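Local coordinates for extracellular matrix-binding protein ebh (Staphylococcus aureus subsp. aureus, PDB 4KJM), which probably binds components of the host extracellular matrix, as a staphylococcal adhesin whose structure here joins a helical FIVAR domain to a GA module, at residues G74-N77 / L78-K82; N32-N35 / Q36-A40; G16-S20 / Q21-D25; L95-K98 / Q99-A102. All coordinates share one frame; numbering follows the deposited sequence.

The four contacts are local, each formed within one helix or round one turn, and they follow the elongated helical chain from the FIVAR domain (contacts 3 and 2) into the GA module (contacts 1 and 4). Contact 3 is the hub. Its centre lies 14 Å from that of contact 2, which it touches through Y34 OH and T17 CB, 3.4 Å apart, and 13 Å from that of contact 1, to which G74 N and N22 O join at 2.9 Å. Contact 4 stands apart at the far end, its centre about 44 Å from that of contact 2. A sodium ion bound by H70 and L72 lies about 4 Å from the N22 side chain of contact 3.

Contact 1. Residues G74-N77 / L78-K82; sequences GTQN and LNNAK
G74 to N77 meet L78 to A81 over the first two turns of helix 74-90, a local contact within one helix, beside helix 21-24 and helix 113-127. Its frame is four consecutive i to i+4 backbone bonds; in the first, L78 N donates to G74 O at 2.9 Å, and the series runs on to A81 N and N77 O. G74 is buried, a place that suits a residue without a side chain.

The side chains add a polar flank. N80 has its CG anti to the carbonyl carbon (chi1 -72°), beside its own N, which lays the amide carbon 3.2 Å from Q76 O. Its ND2 then donates to a water at 2.6 Å, and that water gives a weak bond to N77 OD1, 3.3 Å long, so two short amides one turn apart are bridged through solvent. N79 brings its ND2 to 3.6 Å from T75 O, while its OD1 bonds to T9 of the second subunit. L78 turns its branched end away from the first turn, leaving its CB 3.5 Å from T75 O, as fits a buried leucine facing other helices.

K82 NZ bonds to N108 O and, on the second subunit, to T9 and G5. N77 ND2 reaches D25 and D27, and T75 OG1 pairs with N22, tying the helix start to helix 21-24 and what follows it. L78, N77 and A81 pack on V113 of helix 113-127.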
loop_
_atom_site.group_PDB
_atom_site.type_symbol
_atom_site.label_atom_id
_atom_site.label_comp_id
_atom_site.label_asym_id
_atom_site.label_seq_id
_atom_site.Cartn_x
_atom_site.Cartn_y
_atom_site.Cartn_z
ATOM N N GLY A 74 -1.329 -10.561 2.730
ATOM C CA GLY A 74 -0.929 -11.162 1.498
ATOM C C GLY A 74 0.553 -11.279 1.249
ATOM O O GLY A 74 1.033 -12.313 0.756
ATOM N N THR A 75 1.313 -10.245 1.584
ATOM C CA THR A 75 2.743 -10.262 1.391
ATOM C C THR A 75 3.430 -11.354 2.219
ATOM O O THR A 75 4.210 -12.166 1.671
ATOM C CB THR A 75 3.342 -8.892 1.753
ATOM O OG1 THR A 75 2.701 -7.879 0.977
ATOM C CG2 THR A 75 4.773 -8.846 1.440
ATOM N N GLN A 76 3.085 -11.409 3.514
ATOM C CA GLN A 76 3.626 -12.468 4.382
ATOM C C GLN A 76 3.138 -13.844 3.943
ATOM O O GLN A 76 3.916 -14.791 3.948
ATOM C CB GLN A 76 3.348 -12.196 5.880
ATOM C CG GLN A 76 2.144 -12.938 6.469
ATOM C CD GLN A 76 2.078 -12.948 8.036
ATOM O OE1 GLN A 76 0.987 -12.799 8.668
ATOM N NE2 GLN A 76 3.237 -13.171 8.661
ATOM N N ASN A 77 1.890 -13.952 3.501
ATOM C CA ASN A 77 1.390 -15.247 2.970
ATOM C C ASN A 77 2.193 -15.721 1.739
ATOM O O ASN A 77 2.483 -16.909 1.561
ATOM C CB ASN A 77 -0.092 -15.160 2.629
ATOM C CG ASN A 77 -0.967 -15.254 3.852
ATOM O OD1 ASN A 77 -0.465 -15.629 4.898
ATOM N ND2 ASN A 77 -2.284 -14.901 3.731
ATOM N N LEU A 78 2.492 -14.799 0.851
ATOM C CA LEU A 78 3.349 -15.102 -0.276
ATOM C C LEU A 78 4.728 -15.536 0.157
ATOM O O LEU A 78 5.213 -16.565 -0.322
ATOM C CB LEU A 78 3.432 -13.926 -1.229
ATOM C CG LEU A 78 4.341 -14.060 -2.423
ATOM C CD1 LEU A 78 4.037 -15.316 -3.237
ATOM C CD2 LEU A 78 4.306 -12.748 -3.250
ATOM N N ASN A 79 5.374 -14.787 1.059
ATOM C CA ASN A 79 6.701 -15.236 1.530
ATOM C C ASN A 79 6.662 -16.607 2.201
ATOM O O ASN A 79 7.602 -17.409 2.034
ATOM C CB ASN A 79 7.384 -14.167 2.389
ATOM C CG ASN A 79 7.825 -12.938 1.573
ATOM O OD1 ASN A 79 8.225 -13.059 0.424
ATOM N ND2 ASN A 79 7.790 -11.778 2.187
ATOM N N ASN A 80 5.604 -16.876 2.969
ATOM C CA ASN A 80 5.438 -18.176 3.602
ATOM C C ASN A 80 5.261 -19.299 2.592
ATOM O O ASN A 80 5.813 -20.387 2.734
ATOM C CB ASN A 80 4.244 -18.168 4.555
ATOM C CG ASN A 80 4.504 -17.375 5.822
ATOM O OD1 ASN A 80 5.625 -17.002 6.106
ATOM N ND2 ASN A 80 3.438 -17.077 6.566
ATOM N N ALA A 81 4.457 -19.038 1.574
ATOM C CA ALA A 81 4.282 -19.976 0.458
ATOM C C ALA A 81 5.524 -20.285 -0.346
ATOM O O ALA A 81 5.764 -21.452 -0.673
ATOM C CB ALA A 81 3.178 -19.489 -0.468
ATOM N N LYS A 82 6.339 -19.270 -0.602
ATOM C CA LYS A 82 7.638 -19.452 -1.209
ATOM C C LYS A 82 8.559 -20.386 -0.346
ATOM O O LYS A 82 9.154 -21.305 -0.886
ATOM C CB LYS A 82 8.303 -18.100 -1.409
ATOM C CG LYS A 82 7.661 -17.228 -2.493
ATOM C CD LYS A 82 8.460 -15.956 -2.691
ATOM C CE LYS A 82 7.884 -15.028 -3.765
ATOM N NZ LYS A 82 8.833 -13.912 -4.134
HETATM O O HOH W 1 1.303 -18.353 5.715
#

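Contact 2. Residues N32-N35 / Q36-A40; sequences NAYN and QAVSA
Y34 and V38, one turn apart on helix 28-44, make the apolar part of this contact. V38 CG2 lies over one face of the tyrosine ring as a CH-pi contact, 3.8 Å from the centroid and 19° off the normal, displaced toward the rim and closest to CZ at 3.6 Å. The ring is in place because CG of Y34 is anti to its backbone N (chi1 175°), which leans the ring toward the C-terminal end of the helix and V38; the valine answers with CG2, the methyl that lies anti to its carbonyl carbon, beside its own N. A tyrosine suits this position: its flat, buried ring also packs on T17 and L18 of helix 14-18 and on A68 and K69 of helix 55-71.

The hydrogen bonds are those of a regular helix, Q36 N to N32 O at 2.8 Å being the first, with one addition. N35 O accepts both S39 N and, in the conformer described of the two deposited, S39 OG at 3.0 Å; these donors come from opposite faces of the carbonyl plane.

Packing without bonds completes the exposed side. The extended chain of Q36 runs back past N32, its CG 3.1 Å from N32 O and its OE1 3.6 Å from N32 CB.

The outcome is a two-sided helix: methyl and ring on the buried side, amides and a hydroxyl toward solvent, where the serine, in this conformer, spends its hydrogen bond on the helix's own carbonyl.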
loop_
_atom_site.group_PDB
_atom_site.type_symbol
_atom_site.label_atom_id
_atom_site.label_comp_id
_atom_site.label_asym_id
_atom_site.label_seq_id
_atom_site.Cartn_x
_atom_site.Cartn_y
_atom_site.Cartn_z
ATOM N N ASN A 32 -12.327 -9.668 4.222
ATOM C CA ASN A 32 -13.679 -9.287 4.598
ATOM C C ASN A 32 -13.715 -8.125 5.579
ATOM O O ASN A 32 -14.507 -7.195 5.437
ATOM C CB ASN A 32 -14.465 -10.478 5.195
ATOM C CG ASN A 32 -14.707 -11.564 4.196
ATOM O OD1 ASN A 32 -14.547 -11.380 2.998
ATOM N ND2 ASN A 32 -15.049 -12.729 4.694
ATOM N N ALA A 33 -12.837 -8.162 6.557
ATOM C CA ALA A 33 -12.742 -7.068 7.561
ATOM C C ALA A 33 -12.401 -5.703 6.889
ATOM O O ALA A 33 -12.952 -4.675 7.260
ATOM C CB ALA A 33 -11.704 -7.426 8.625
ATOM N N TYR A 34 -11.519 -5.706 5.895
ATOM C CA TYR A 34 -11.177 -4.459 5.181
ATOM C C TYR A 34 -12.399 -3.990 4.377
ATOM O O TYR A 34 -12.792 -2.797 4.453
ATOM C CB TYR A 34 -9.947 -4.640 4.292
ATOM C CG TYR A 34 -9.653 -3.419 3.474
ATOM C CD1 TYR A 34 -9.103 -2.275 4.084
ATOM C CD2 TYR A 34 -9.895 -3.380 2.116
ATOM C CE1 TYR A 34 -8.811 -1.135 3.334
ATOM C CE2 TYR A 34 -9.684 -2.213 1.375
ATOM C CZ TYR A 34 -9.063 -1.134 1.964
ATOM O OH TYR A 34 -8.875 0.042 1.235
ATOM N N ASN A 35 -13.010 -4.892 3.624
ATOM C CA ASN A 35 -14.208 -4.514 2.876
ATOM C C ASN A 35 -15.310 -3.970 3.756
ATOM O O ASN A 35 -15.921 -2.972 3.436
ATOM C CB ASN A 35 -14.796 -5.720 2.120
ATOM C CG ASN A 35 -13.940 -6.141 0.934
ATOM O OD1 ASN A 35 -13.461 -5.305 0.214
ATOM N ND2 ASN A 35 -13.812 -7.438 0.715
ATOM N N GLN A 36 -15.571 -4.620 4.864
ATOM C CA GLN A 36 -16.642 -4.168 5.772
ATOM C C GLN A 36 -16.340 -2.785 6.377
ATOM O O GLN A 36 -17.214 -1.925 6.446
ATOM C CB GLN A 36 -16.818 -5.243 6.846
ATOM C CG GLN A 36 -17.404 -6.490 6.211
ATOM C CD GLN A 36 -17.373 -7.735 7.097
ATOM O OE1 GLN A 36 -17.402 -8.884 6.611
ATOM N NE2 GLN A 36 -17.351 -7.519 8.397
ATOM N N ALA A 37 -15.063 -2.542 6.733
ATOM C CA ALA A 37 -14.636 -1.227 7.293
ATOM C C ALA A 37 -14.798 -0.111 6.252
ATOM O O ALA A 37 -15.248 1.007 6.583
ATOM C CB ALA A 37 -13.163 -1.269 7.760
ATOM N N VAL A 38 -14.389 -0.406 4.999
ATOM C CA VAL A 38 -14.540 0.549 3.916
ATOM C C VAL A 38 -16.033 0.874 3.674
ATOM O O VAL A 38 -16.374 2.011 3.580
ATOM C CB VAL A 38 -13.809 0.117 2.635
ATOM C CG1 VAL A 38 -14.061 1.145 1.541
ATOM C CG2 VAL A 38 -12.313 0.058 2.861
ATOM N N SER A 39 -16.903 -0.145 3.630
ATOM C CA SER A 39 -18.323 0.077 3.455
ATOM C C SER A 39 -18.917 0.912 4.568
ATOM O O SER A 39 -19.735 1.854 4.327
ATOM C CB SER A 39 -19.080 -1.265 3.399
ATOM O OG SER A 39 -18.571 -2.039 2.374
ATOM N N ALA A 40 -18.532 0.599 5.797
ATOM C CA ALA A 40 -18.999 1.399 6.973
ATOM C C ALA A 40 -18.545 2.902 6.871
ATOM O O ALA A 40 -19.305 3.805 7.175
ATOM C CB ALA A 40 -18.546 0.740 8.290
#

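Contact 3. Residues G16-S20 / Q21-D25; sequences GTLAS and QNFLD
S20 joins two short helices, 14-18 and 21-24, and has more surface covered here than any other residue of the pair. Its OG, held between the backbone N and the carbonyl carbon (chi1 75°), donates to T17 O at 2.7 Å, in the carbonyl plane and on a lone pair, and accepts from F23 N at 3.3 Å. A water donates to the same OG and accepts a bond from N22 ND2, while N22 OD1 bonds to T75 OG1. The small hydroxyl thus serves the last turn of one helix and the first turn of the next, which is why serine fits. T17 O is gripped twice, by S20 OG and S20 N.

F23 comes next. Its first side-chain bond points toward the preceding helix and brings CB to 3.1 Å from T17 O; CG anti to the backbone N (chi1 174°) then lays the ring alongside L18. S20 is the N-cap of helix 21-24: its hydroxyl caps F23 N, and its carbonyl O receives L24 N at 2.9 Å in a nearly straight bond, with a weaker one from F23 N.

L18 supplies the apolar partner. Pointing the same way as F23, it sets CD2 over one ring face in a CH-pi contact, 3.6 Å from the centroid, 17° off the ring normal and nearest to CZ at 3.4 Å. L24 bends toward the same turn, its CD2 3.5 Å from L18 O. Along helix 21-24, Q21 NE2 hydrogen-bonds D25 OD2 at 2.9 Å, on the anti side of the carboxylate, and also G74 O; D25 forms a salt bridge with R112. The phenylalanine continues outward to L72 and to R31 of helix 28-44.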
loop_
_atom_site.group_PDB
_atom_site.type_symbol
_atom_site.label_atom_id
_atom_site.label_comp_id
_atom_site.label_asym_id
_atom_site.label_seq_id
_atom_site.Cartn_x
_atom_site.Cartn_y
_atom_site.Cartn_z
ATOM N N GLY A 16 -7.111 0.872 -5.209
ATOM C CA GLY A 16 -5.740 0.476 -5.364
ATOM C C GLY A 16 -5.376 -0.632 -4.324
ATOM O O GLY A 16 -4.624 -1.587 -4.610
ATOM N N THR A 17 -5.972 -0.540 -3.151
ATOM C CA THR A 17 -5.772 -1.570 -2.154
ATOM C C THR A 17 -6.341 -2.893 -2.629
ATOM O O THR A 17 -5.672 -3.945 -2.531
ATOM C CB THR A 17 -6.348 -1.160 -0.772
ATOM O OG1 THR A 17 -5.725 0.045 -0.327
ATOM C CG2 THR A 17 -6.108 -2.263 0.226
ATOM N N LEU A 18 -7.545 -2.851 -3.178
ATOM C CA LEU A 18 -8.234 -4.050 -3.524
ATOM C C LEU A 18 -7.522 -4.733 -4.703
ATOM O O LEU A 18 -7.751 -5.897 -4.960
ATOM C CB LEU A 18 -9.669 -3.758 -3.905
ATOM C CG LEU A 18 -10.633 -3.336 -2.795
ATOM C CD1 LEU A 18 -12.105 -3.122 -3.254
ATOM C CD2 LEU A 18 -10.536 -4.282 -1.647
ATOM N N ALA A 19 -6.763 -3.976 -5.486
ATOM C CA ALA A 19 -6.025 -4.553 -6.598
ATOM C C ALA A 19 -4.593 -5.012 -6.193
ATOM O O ALA A 19 -3.860 -5.538 -7.016
ATOM C CB ALA A 19 -5.915 -3.520 -7.669
ATOM N N SER A 20 -4.181 -4.775 -4.966
ATOM C CA SER A 20 -2.842 -5.074 -4.515
ATOM C C SER A 20 -2.752 -6.584 -4.106
ATOM O O SER A 20 -3.694 -7.211 -3.616
ATOM C CB SER A 20 -2.440 -4.163 -3.330
ATOM O OG SER A 20 -3.101 -4.563 -2.096
ATOM N N GLN A 21 -1.561 -7.164 -4.302
ATOM C CA GLN A 21 -1.317 -8.558 -3.934
ATOM C C GLN A 21 -1.497 -8.716 -2.429
ATOM O O GLN A 21 -1.954 -9.754 -1.924
ATOM C CB GLN A 21 0.115 -8.935 -4.372
ATOM C CG GLN A 21 0.572 -10.368 -4.084
ATOM C CD GLN A 21 0.946 -10.580 -2.637
ATOM O OE1 GLN A 21 1.549 -9.715 -1.996
ATOM N NE2 GLN A 21 0.698 -11.773 -2.147
ATOM N N ASN A 22 -1.149 -7.674 -1.679
ATOM C CA ASN A 22 -1.245 -7.766 -0.233
ATOM C C ASN A 22 -2.667 -7.940 0.246
ATOM O O ASN A 22 -2.927 -8.606 1.249
ATOM C CB ASN A 22 -0.585 -6.524 0.411
ATOM C CG ASN A 22 -0.554 -6.614 1.928
ATOM O OD1 ASN A 22 0.030 -7.558 2.501
ATOM N ND2 ASN A 22 -1.068 -5.563 2.595
ATOM N N PHE A 23 -3.611 -7.384 -0.486
ATOM C CA PHE A 23 -5.059 -7.655 -0.225
ATOM C C PHE A 23 -5.505 -8.994 -0.794
ATOM O O PHE A 23 -6.126 -9.813 -0.107
ATOM C CB PHE A 23 -5.906 -6.556 -0.808
ATOM C CG PHE A 23 -7.372 -6.847 -0.698
ATOM C CD1 PHE A 23 -8.061 -6.580 0.467
ATOM C CD2 PHE A 23 -8.037 -7.416 -1.762
ATOM C CE1 PHE A 23 -9.411 -6.882 0.534
ATOM C CE2 PHE A 23 -9.366 -7.772 -1.679
ATOM C CZ PHE A 23 -10.054 -7.483 -0.525
ATOM N N LEU A 24 -5.209 -9.188 -2.075
ATOM C CA LEU A 24 -5.750 -10.313 -2.837
ATOM C C LEU A 24 -5.369 -11.659 -2.189
ATOM O O LEU A 24 -6.172 -12.536 -2.150
ATOM C CB LEU A 24 -5.332 -10.245 -4.316
ATOM C CG LEU A 24 -5.865 -9.095 -5.224
ATOM C CD1 LEU A 24 -5.101 -9.035 -6.546
ATOM C CD2 LEU A 24 -7.304 -9.327 -5.438
ATOM N N ASP A 25 -4.142 -11.747 -1.643
ATOM C CA ASP A 25 -3.629 -12.935 -1.019
ATOM C C ASP A 25 -3.751 -12.918 0.528
ATOM O O ASP A 25 -3.234 -13.826 1.186
ATOM C CB ASP A 25 -2.166 -13.228 -1.461
ATOM C CG ASP A 25 -2.073 -13.860 -2.849
ATOM O OD1 ASP A 25 -3.097 -14.395 -3.356
ATOM O OD2 ASP A 25 -0.989 -13.749 -3.475
HETATM O O HOH W 2 -2.230 -3.578 0.266
#

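Contact 4. Residues L95-K98 / Q99-A102; sequences LNQK and QKDA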
loop_
_atom_site.group_PDB
_atom_site.type_symbol
_atom_site.label_atom_id
_atom_site.label_comp_id
_atom_site.label_asym_id
_atom_site.label_seq_id
_atom_site.Cartn_x
_atom_site.Cartn_y
_atom_site.Cartn_z
ATOM N N LEU A 95 14.987 -35.592 -6.930
ATOM C CA LEU A 95 15.241 -34.546 -7.926
ATOM C C LEU A 95 16.721 -34.296 -8.065
ATOM O O LEU A 95 17.445 -34.342 -7.086
ATOM C CB LEU A 95 14.527 -33.248 -7.545
ATOM C CG LEU A 95 13.010 -33.378 -7.351
ATOM C CD1 LEU A 95 12.405 -32.006 -7.048
ATOM C CD2 LEU A 95 12.344 -33.952 -8.585
ATOM N N ASN A 96 17.192 -34.079 -9.288
ATOM C CA ASN A 96 18.585 -33.741 -9.452
ATOM C C ASN A 96 18.737 -32.245 -9.233
ATOM O O ASN A 96 17.753 -31.512 -9.081
ATOM C CB ASN A 96 19.145 -34.209 -10.809
ATOM C CG ASN A 96 18.511 -33.499 -11.988
ATOM O OD1 ASN A 96 18.171 -32.339 -11.918
ATOM N ND2 ASN A 96 18.386 -34.196 -13.083
ATOM N N GLN A 97 19.979 -31.800 -9.166
ATOM C CA GLN A 97 20.281 -30.424 -8.841
ATOM C C GLN A 97 19.689 -29.432 -9.826
ATOM O O GLN A 97 19.248 -28.333 -9.444
ATOM C CB GLN A 97 21.792 -30.250 -8.796
ATOM C CG GLN A 97 22.232 -28.853 -8.445
ATOM C CD GLN A 97 21.783 -28.446 -7.051
ATOM O OE1 GLN A 97 21.513 -29.293 -6.170
ATOM N NE2 GLN A 97 21.698 -27.132 -6.834
ATOM N N LYS A 98 19.734 -29.787 -11.101
ATOM C CA LYS A 98 19.155 -28.964 -12.180
ATOM C C LYS A 98 17.646 -28.730 -11.994
ATOM O O LYS A 98 17.159 -27.599 -12.083
ATOM C CB LYS A 98 19.399 -29.684 -13.499
ATOM C CG LYS A 98 19.296 -28.807 -14.725
ATOM C CD LYS A 98 19.161 -29.661 -15.977
ATOM C CE LYS A 98 18.971 -28.823 -17.239
ATOM N NZ LYS A 98 19.242 -29.597 -18.479
ATOM N N GLN A 99 16.925 -29.801 -11.710
ATOM C CA GLN A 99 15.498 -29.697 -11.432
ATOM C C GLN A 99 15.219 -28.866 -10.182
ATOM O O GLN A 99 14.342 -28.012 -10.190
ATOM C CB GLN A 99 14.878 -31.078 -11.256
ATOM C CG GLN A 99 14.916 -31.918 -12.511
ATOM C CD GLN A 99 14.722 -33.393 -12.282
ATOM O OE1 GLN A 99 15.177 -33.969 -11.278
ATOM N NE2 GLN A 99 14.029 -34.035 -13.238
ATOM N N LYS A 100 15.932 -29.142 -9.098
ATOM C CA LYS A 100 15.762 -28.354 -7.888
ATOM C C LYS A 100 15.990 -26.852 -8.129
ATOM O O LYS A 100 15.174 -26.030 -7.735
ATOM C CB LYS A 100 16.700 -28.849 -6.781
ATOM C CG LYS A 100 16.301 -30.151 -6.127
ATOM C CD LYS A 100 17.390 -30.555 -5.127
ATOM C CE LYS A 100 17.237 -31.982 -4.628
ATOM N NZ LYS A 100 16.496 -32.062 -3.349
ATOM N N ASP A 101 17.074 -26.513 -8.811
ATOM C CA ASP A 101 17.381 -25.140 -9.168
ATOM C C ASP A 101 16.260 -24.477 -9.972
ATOM O O ASP A 101 15.868 -23.336 -9.714
ATOM C CB ASP A 101 18.689 -25.086 -9.961
ATOM C CG ASP A 101 19.906 -25.308 -9.095
ATOM O OD1 ASP A 101 19.744 -25.256 -7.852
ATOM O OD2 ASP A 101 21.036 -25.547 -9.630
ATOM N N ALA A 102 15.691 -25.201 -10.916
ATOM C CA ALA A 102 14.664 -24.614 -11.768
ATOM C C ALA A 102 13.395 -24.345 -10.973
ATOM O O ALA A 102 12.761 -23.286 -11.123
ATOM C CB ALA A 102 14.350 -25.527 -12.946
#
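N96 and Q99 exchange bonds in a capping box at the start of helix 97-108. N96 OD1 accepts from Q99 N at 2.8 Å, the bond straight at 171°, and Q99 OE1 in return accepts from N96 N at 2.8 Å. The two side chains cross at about a right angle, and their amide planes are 30° apart.

N96 is the N-cap, and its first torsion (chi1 65°) sets CG between N and the carbonyl carbon, turning OD1 back toward the helix. Q99 reaches the other way by an extended chain, long enough to return to N96 N, with OE1 also 3.4 Å from L95 CA. Regular helix bonding starts with K100 N to N96 O, 3.0 Å.

Further out, L95 is buried against L126 and N127 of helix 113-127, and its CB is 3.8 Å from K100 CG; the lysine end continues to A92 O and I89 O. One turn on, Q97 NE2 gives D101 OD2 a weak bond of 3.3 Å.

Chemically, N96 OD1 replaces for Q99 N the carbonyl that a helix lacks before its first turn, while Q99 OE1 satisfies the N-H of the cap residue itself.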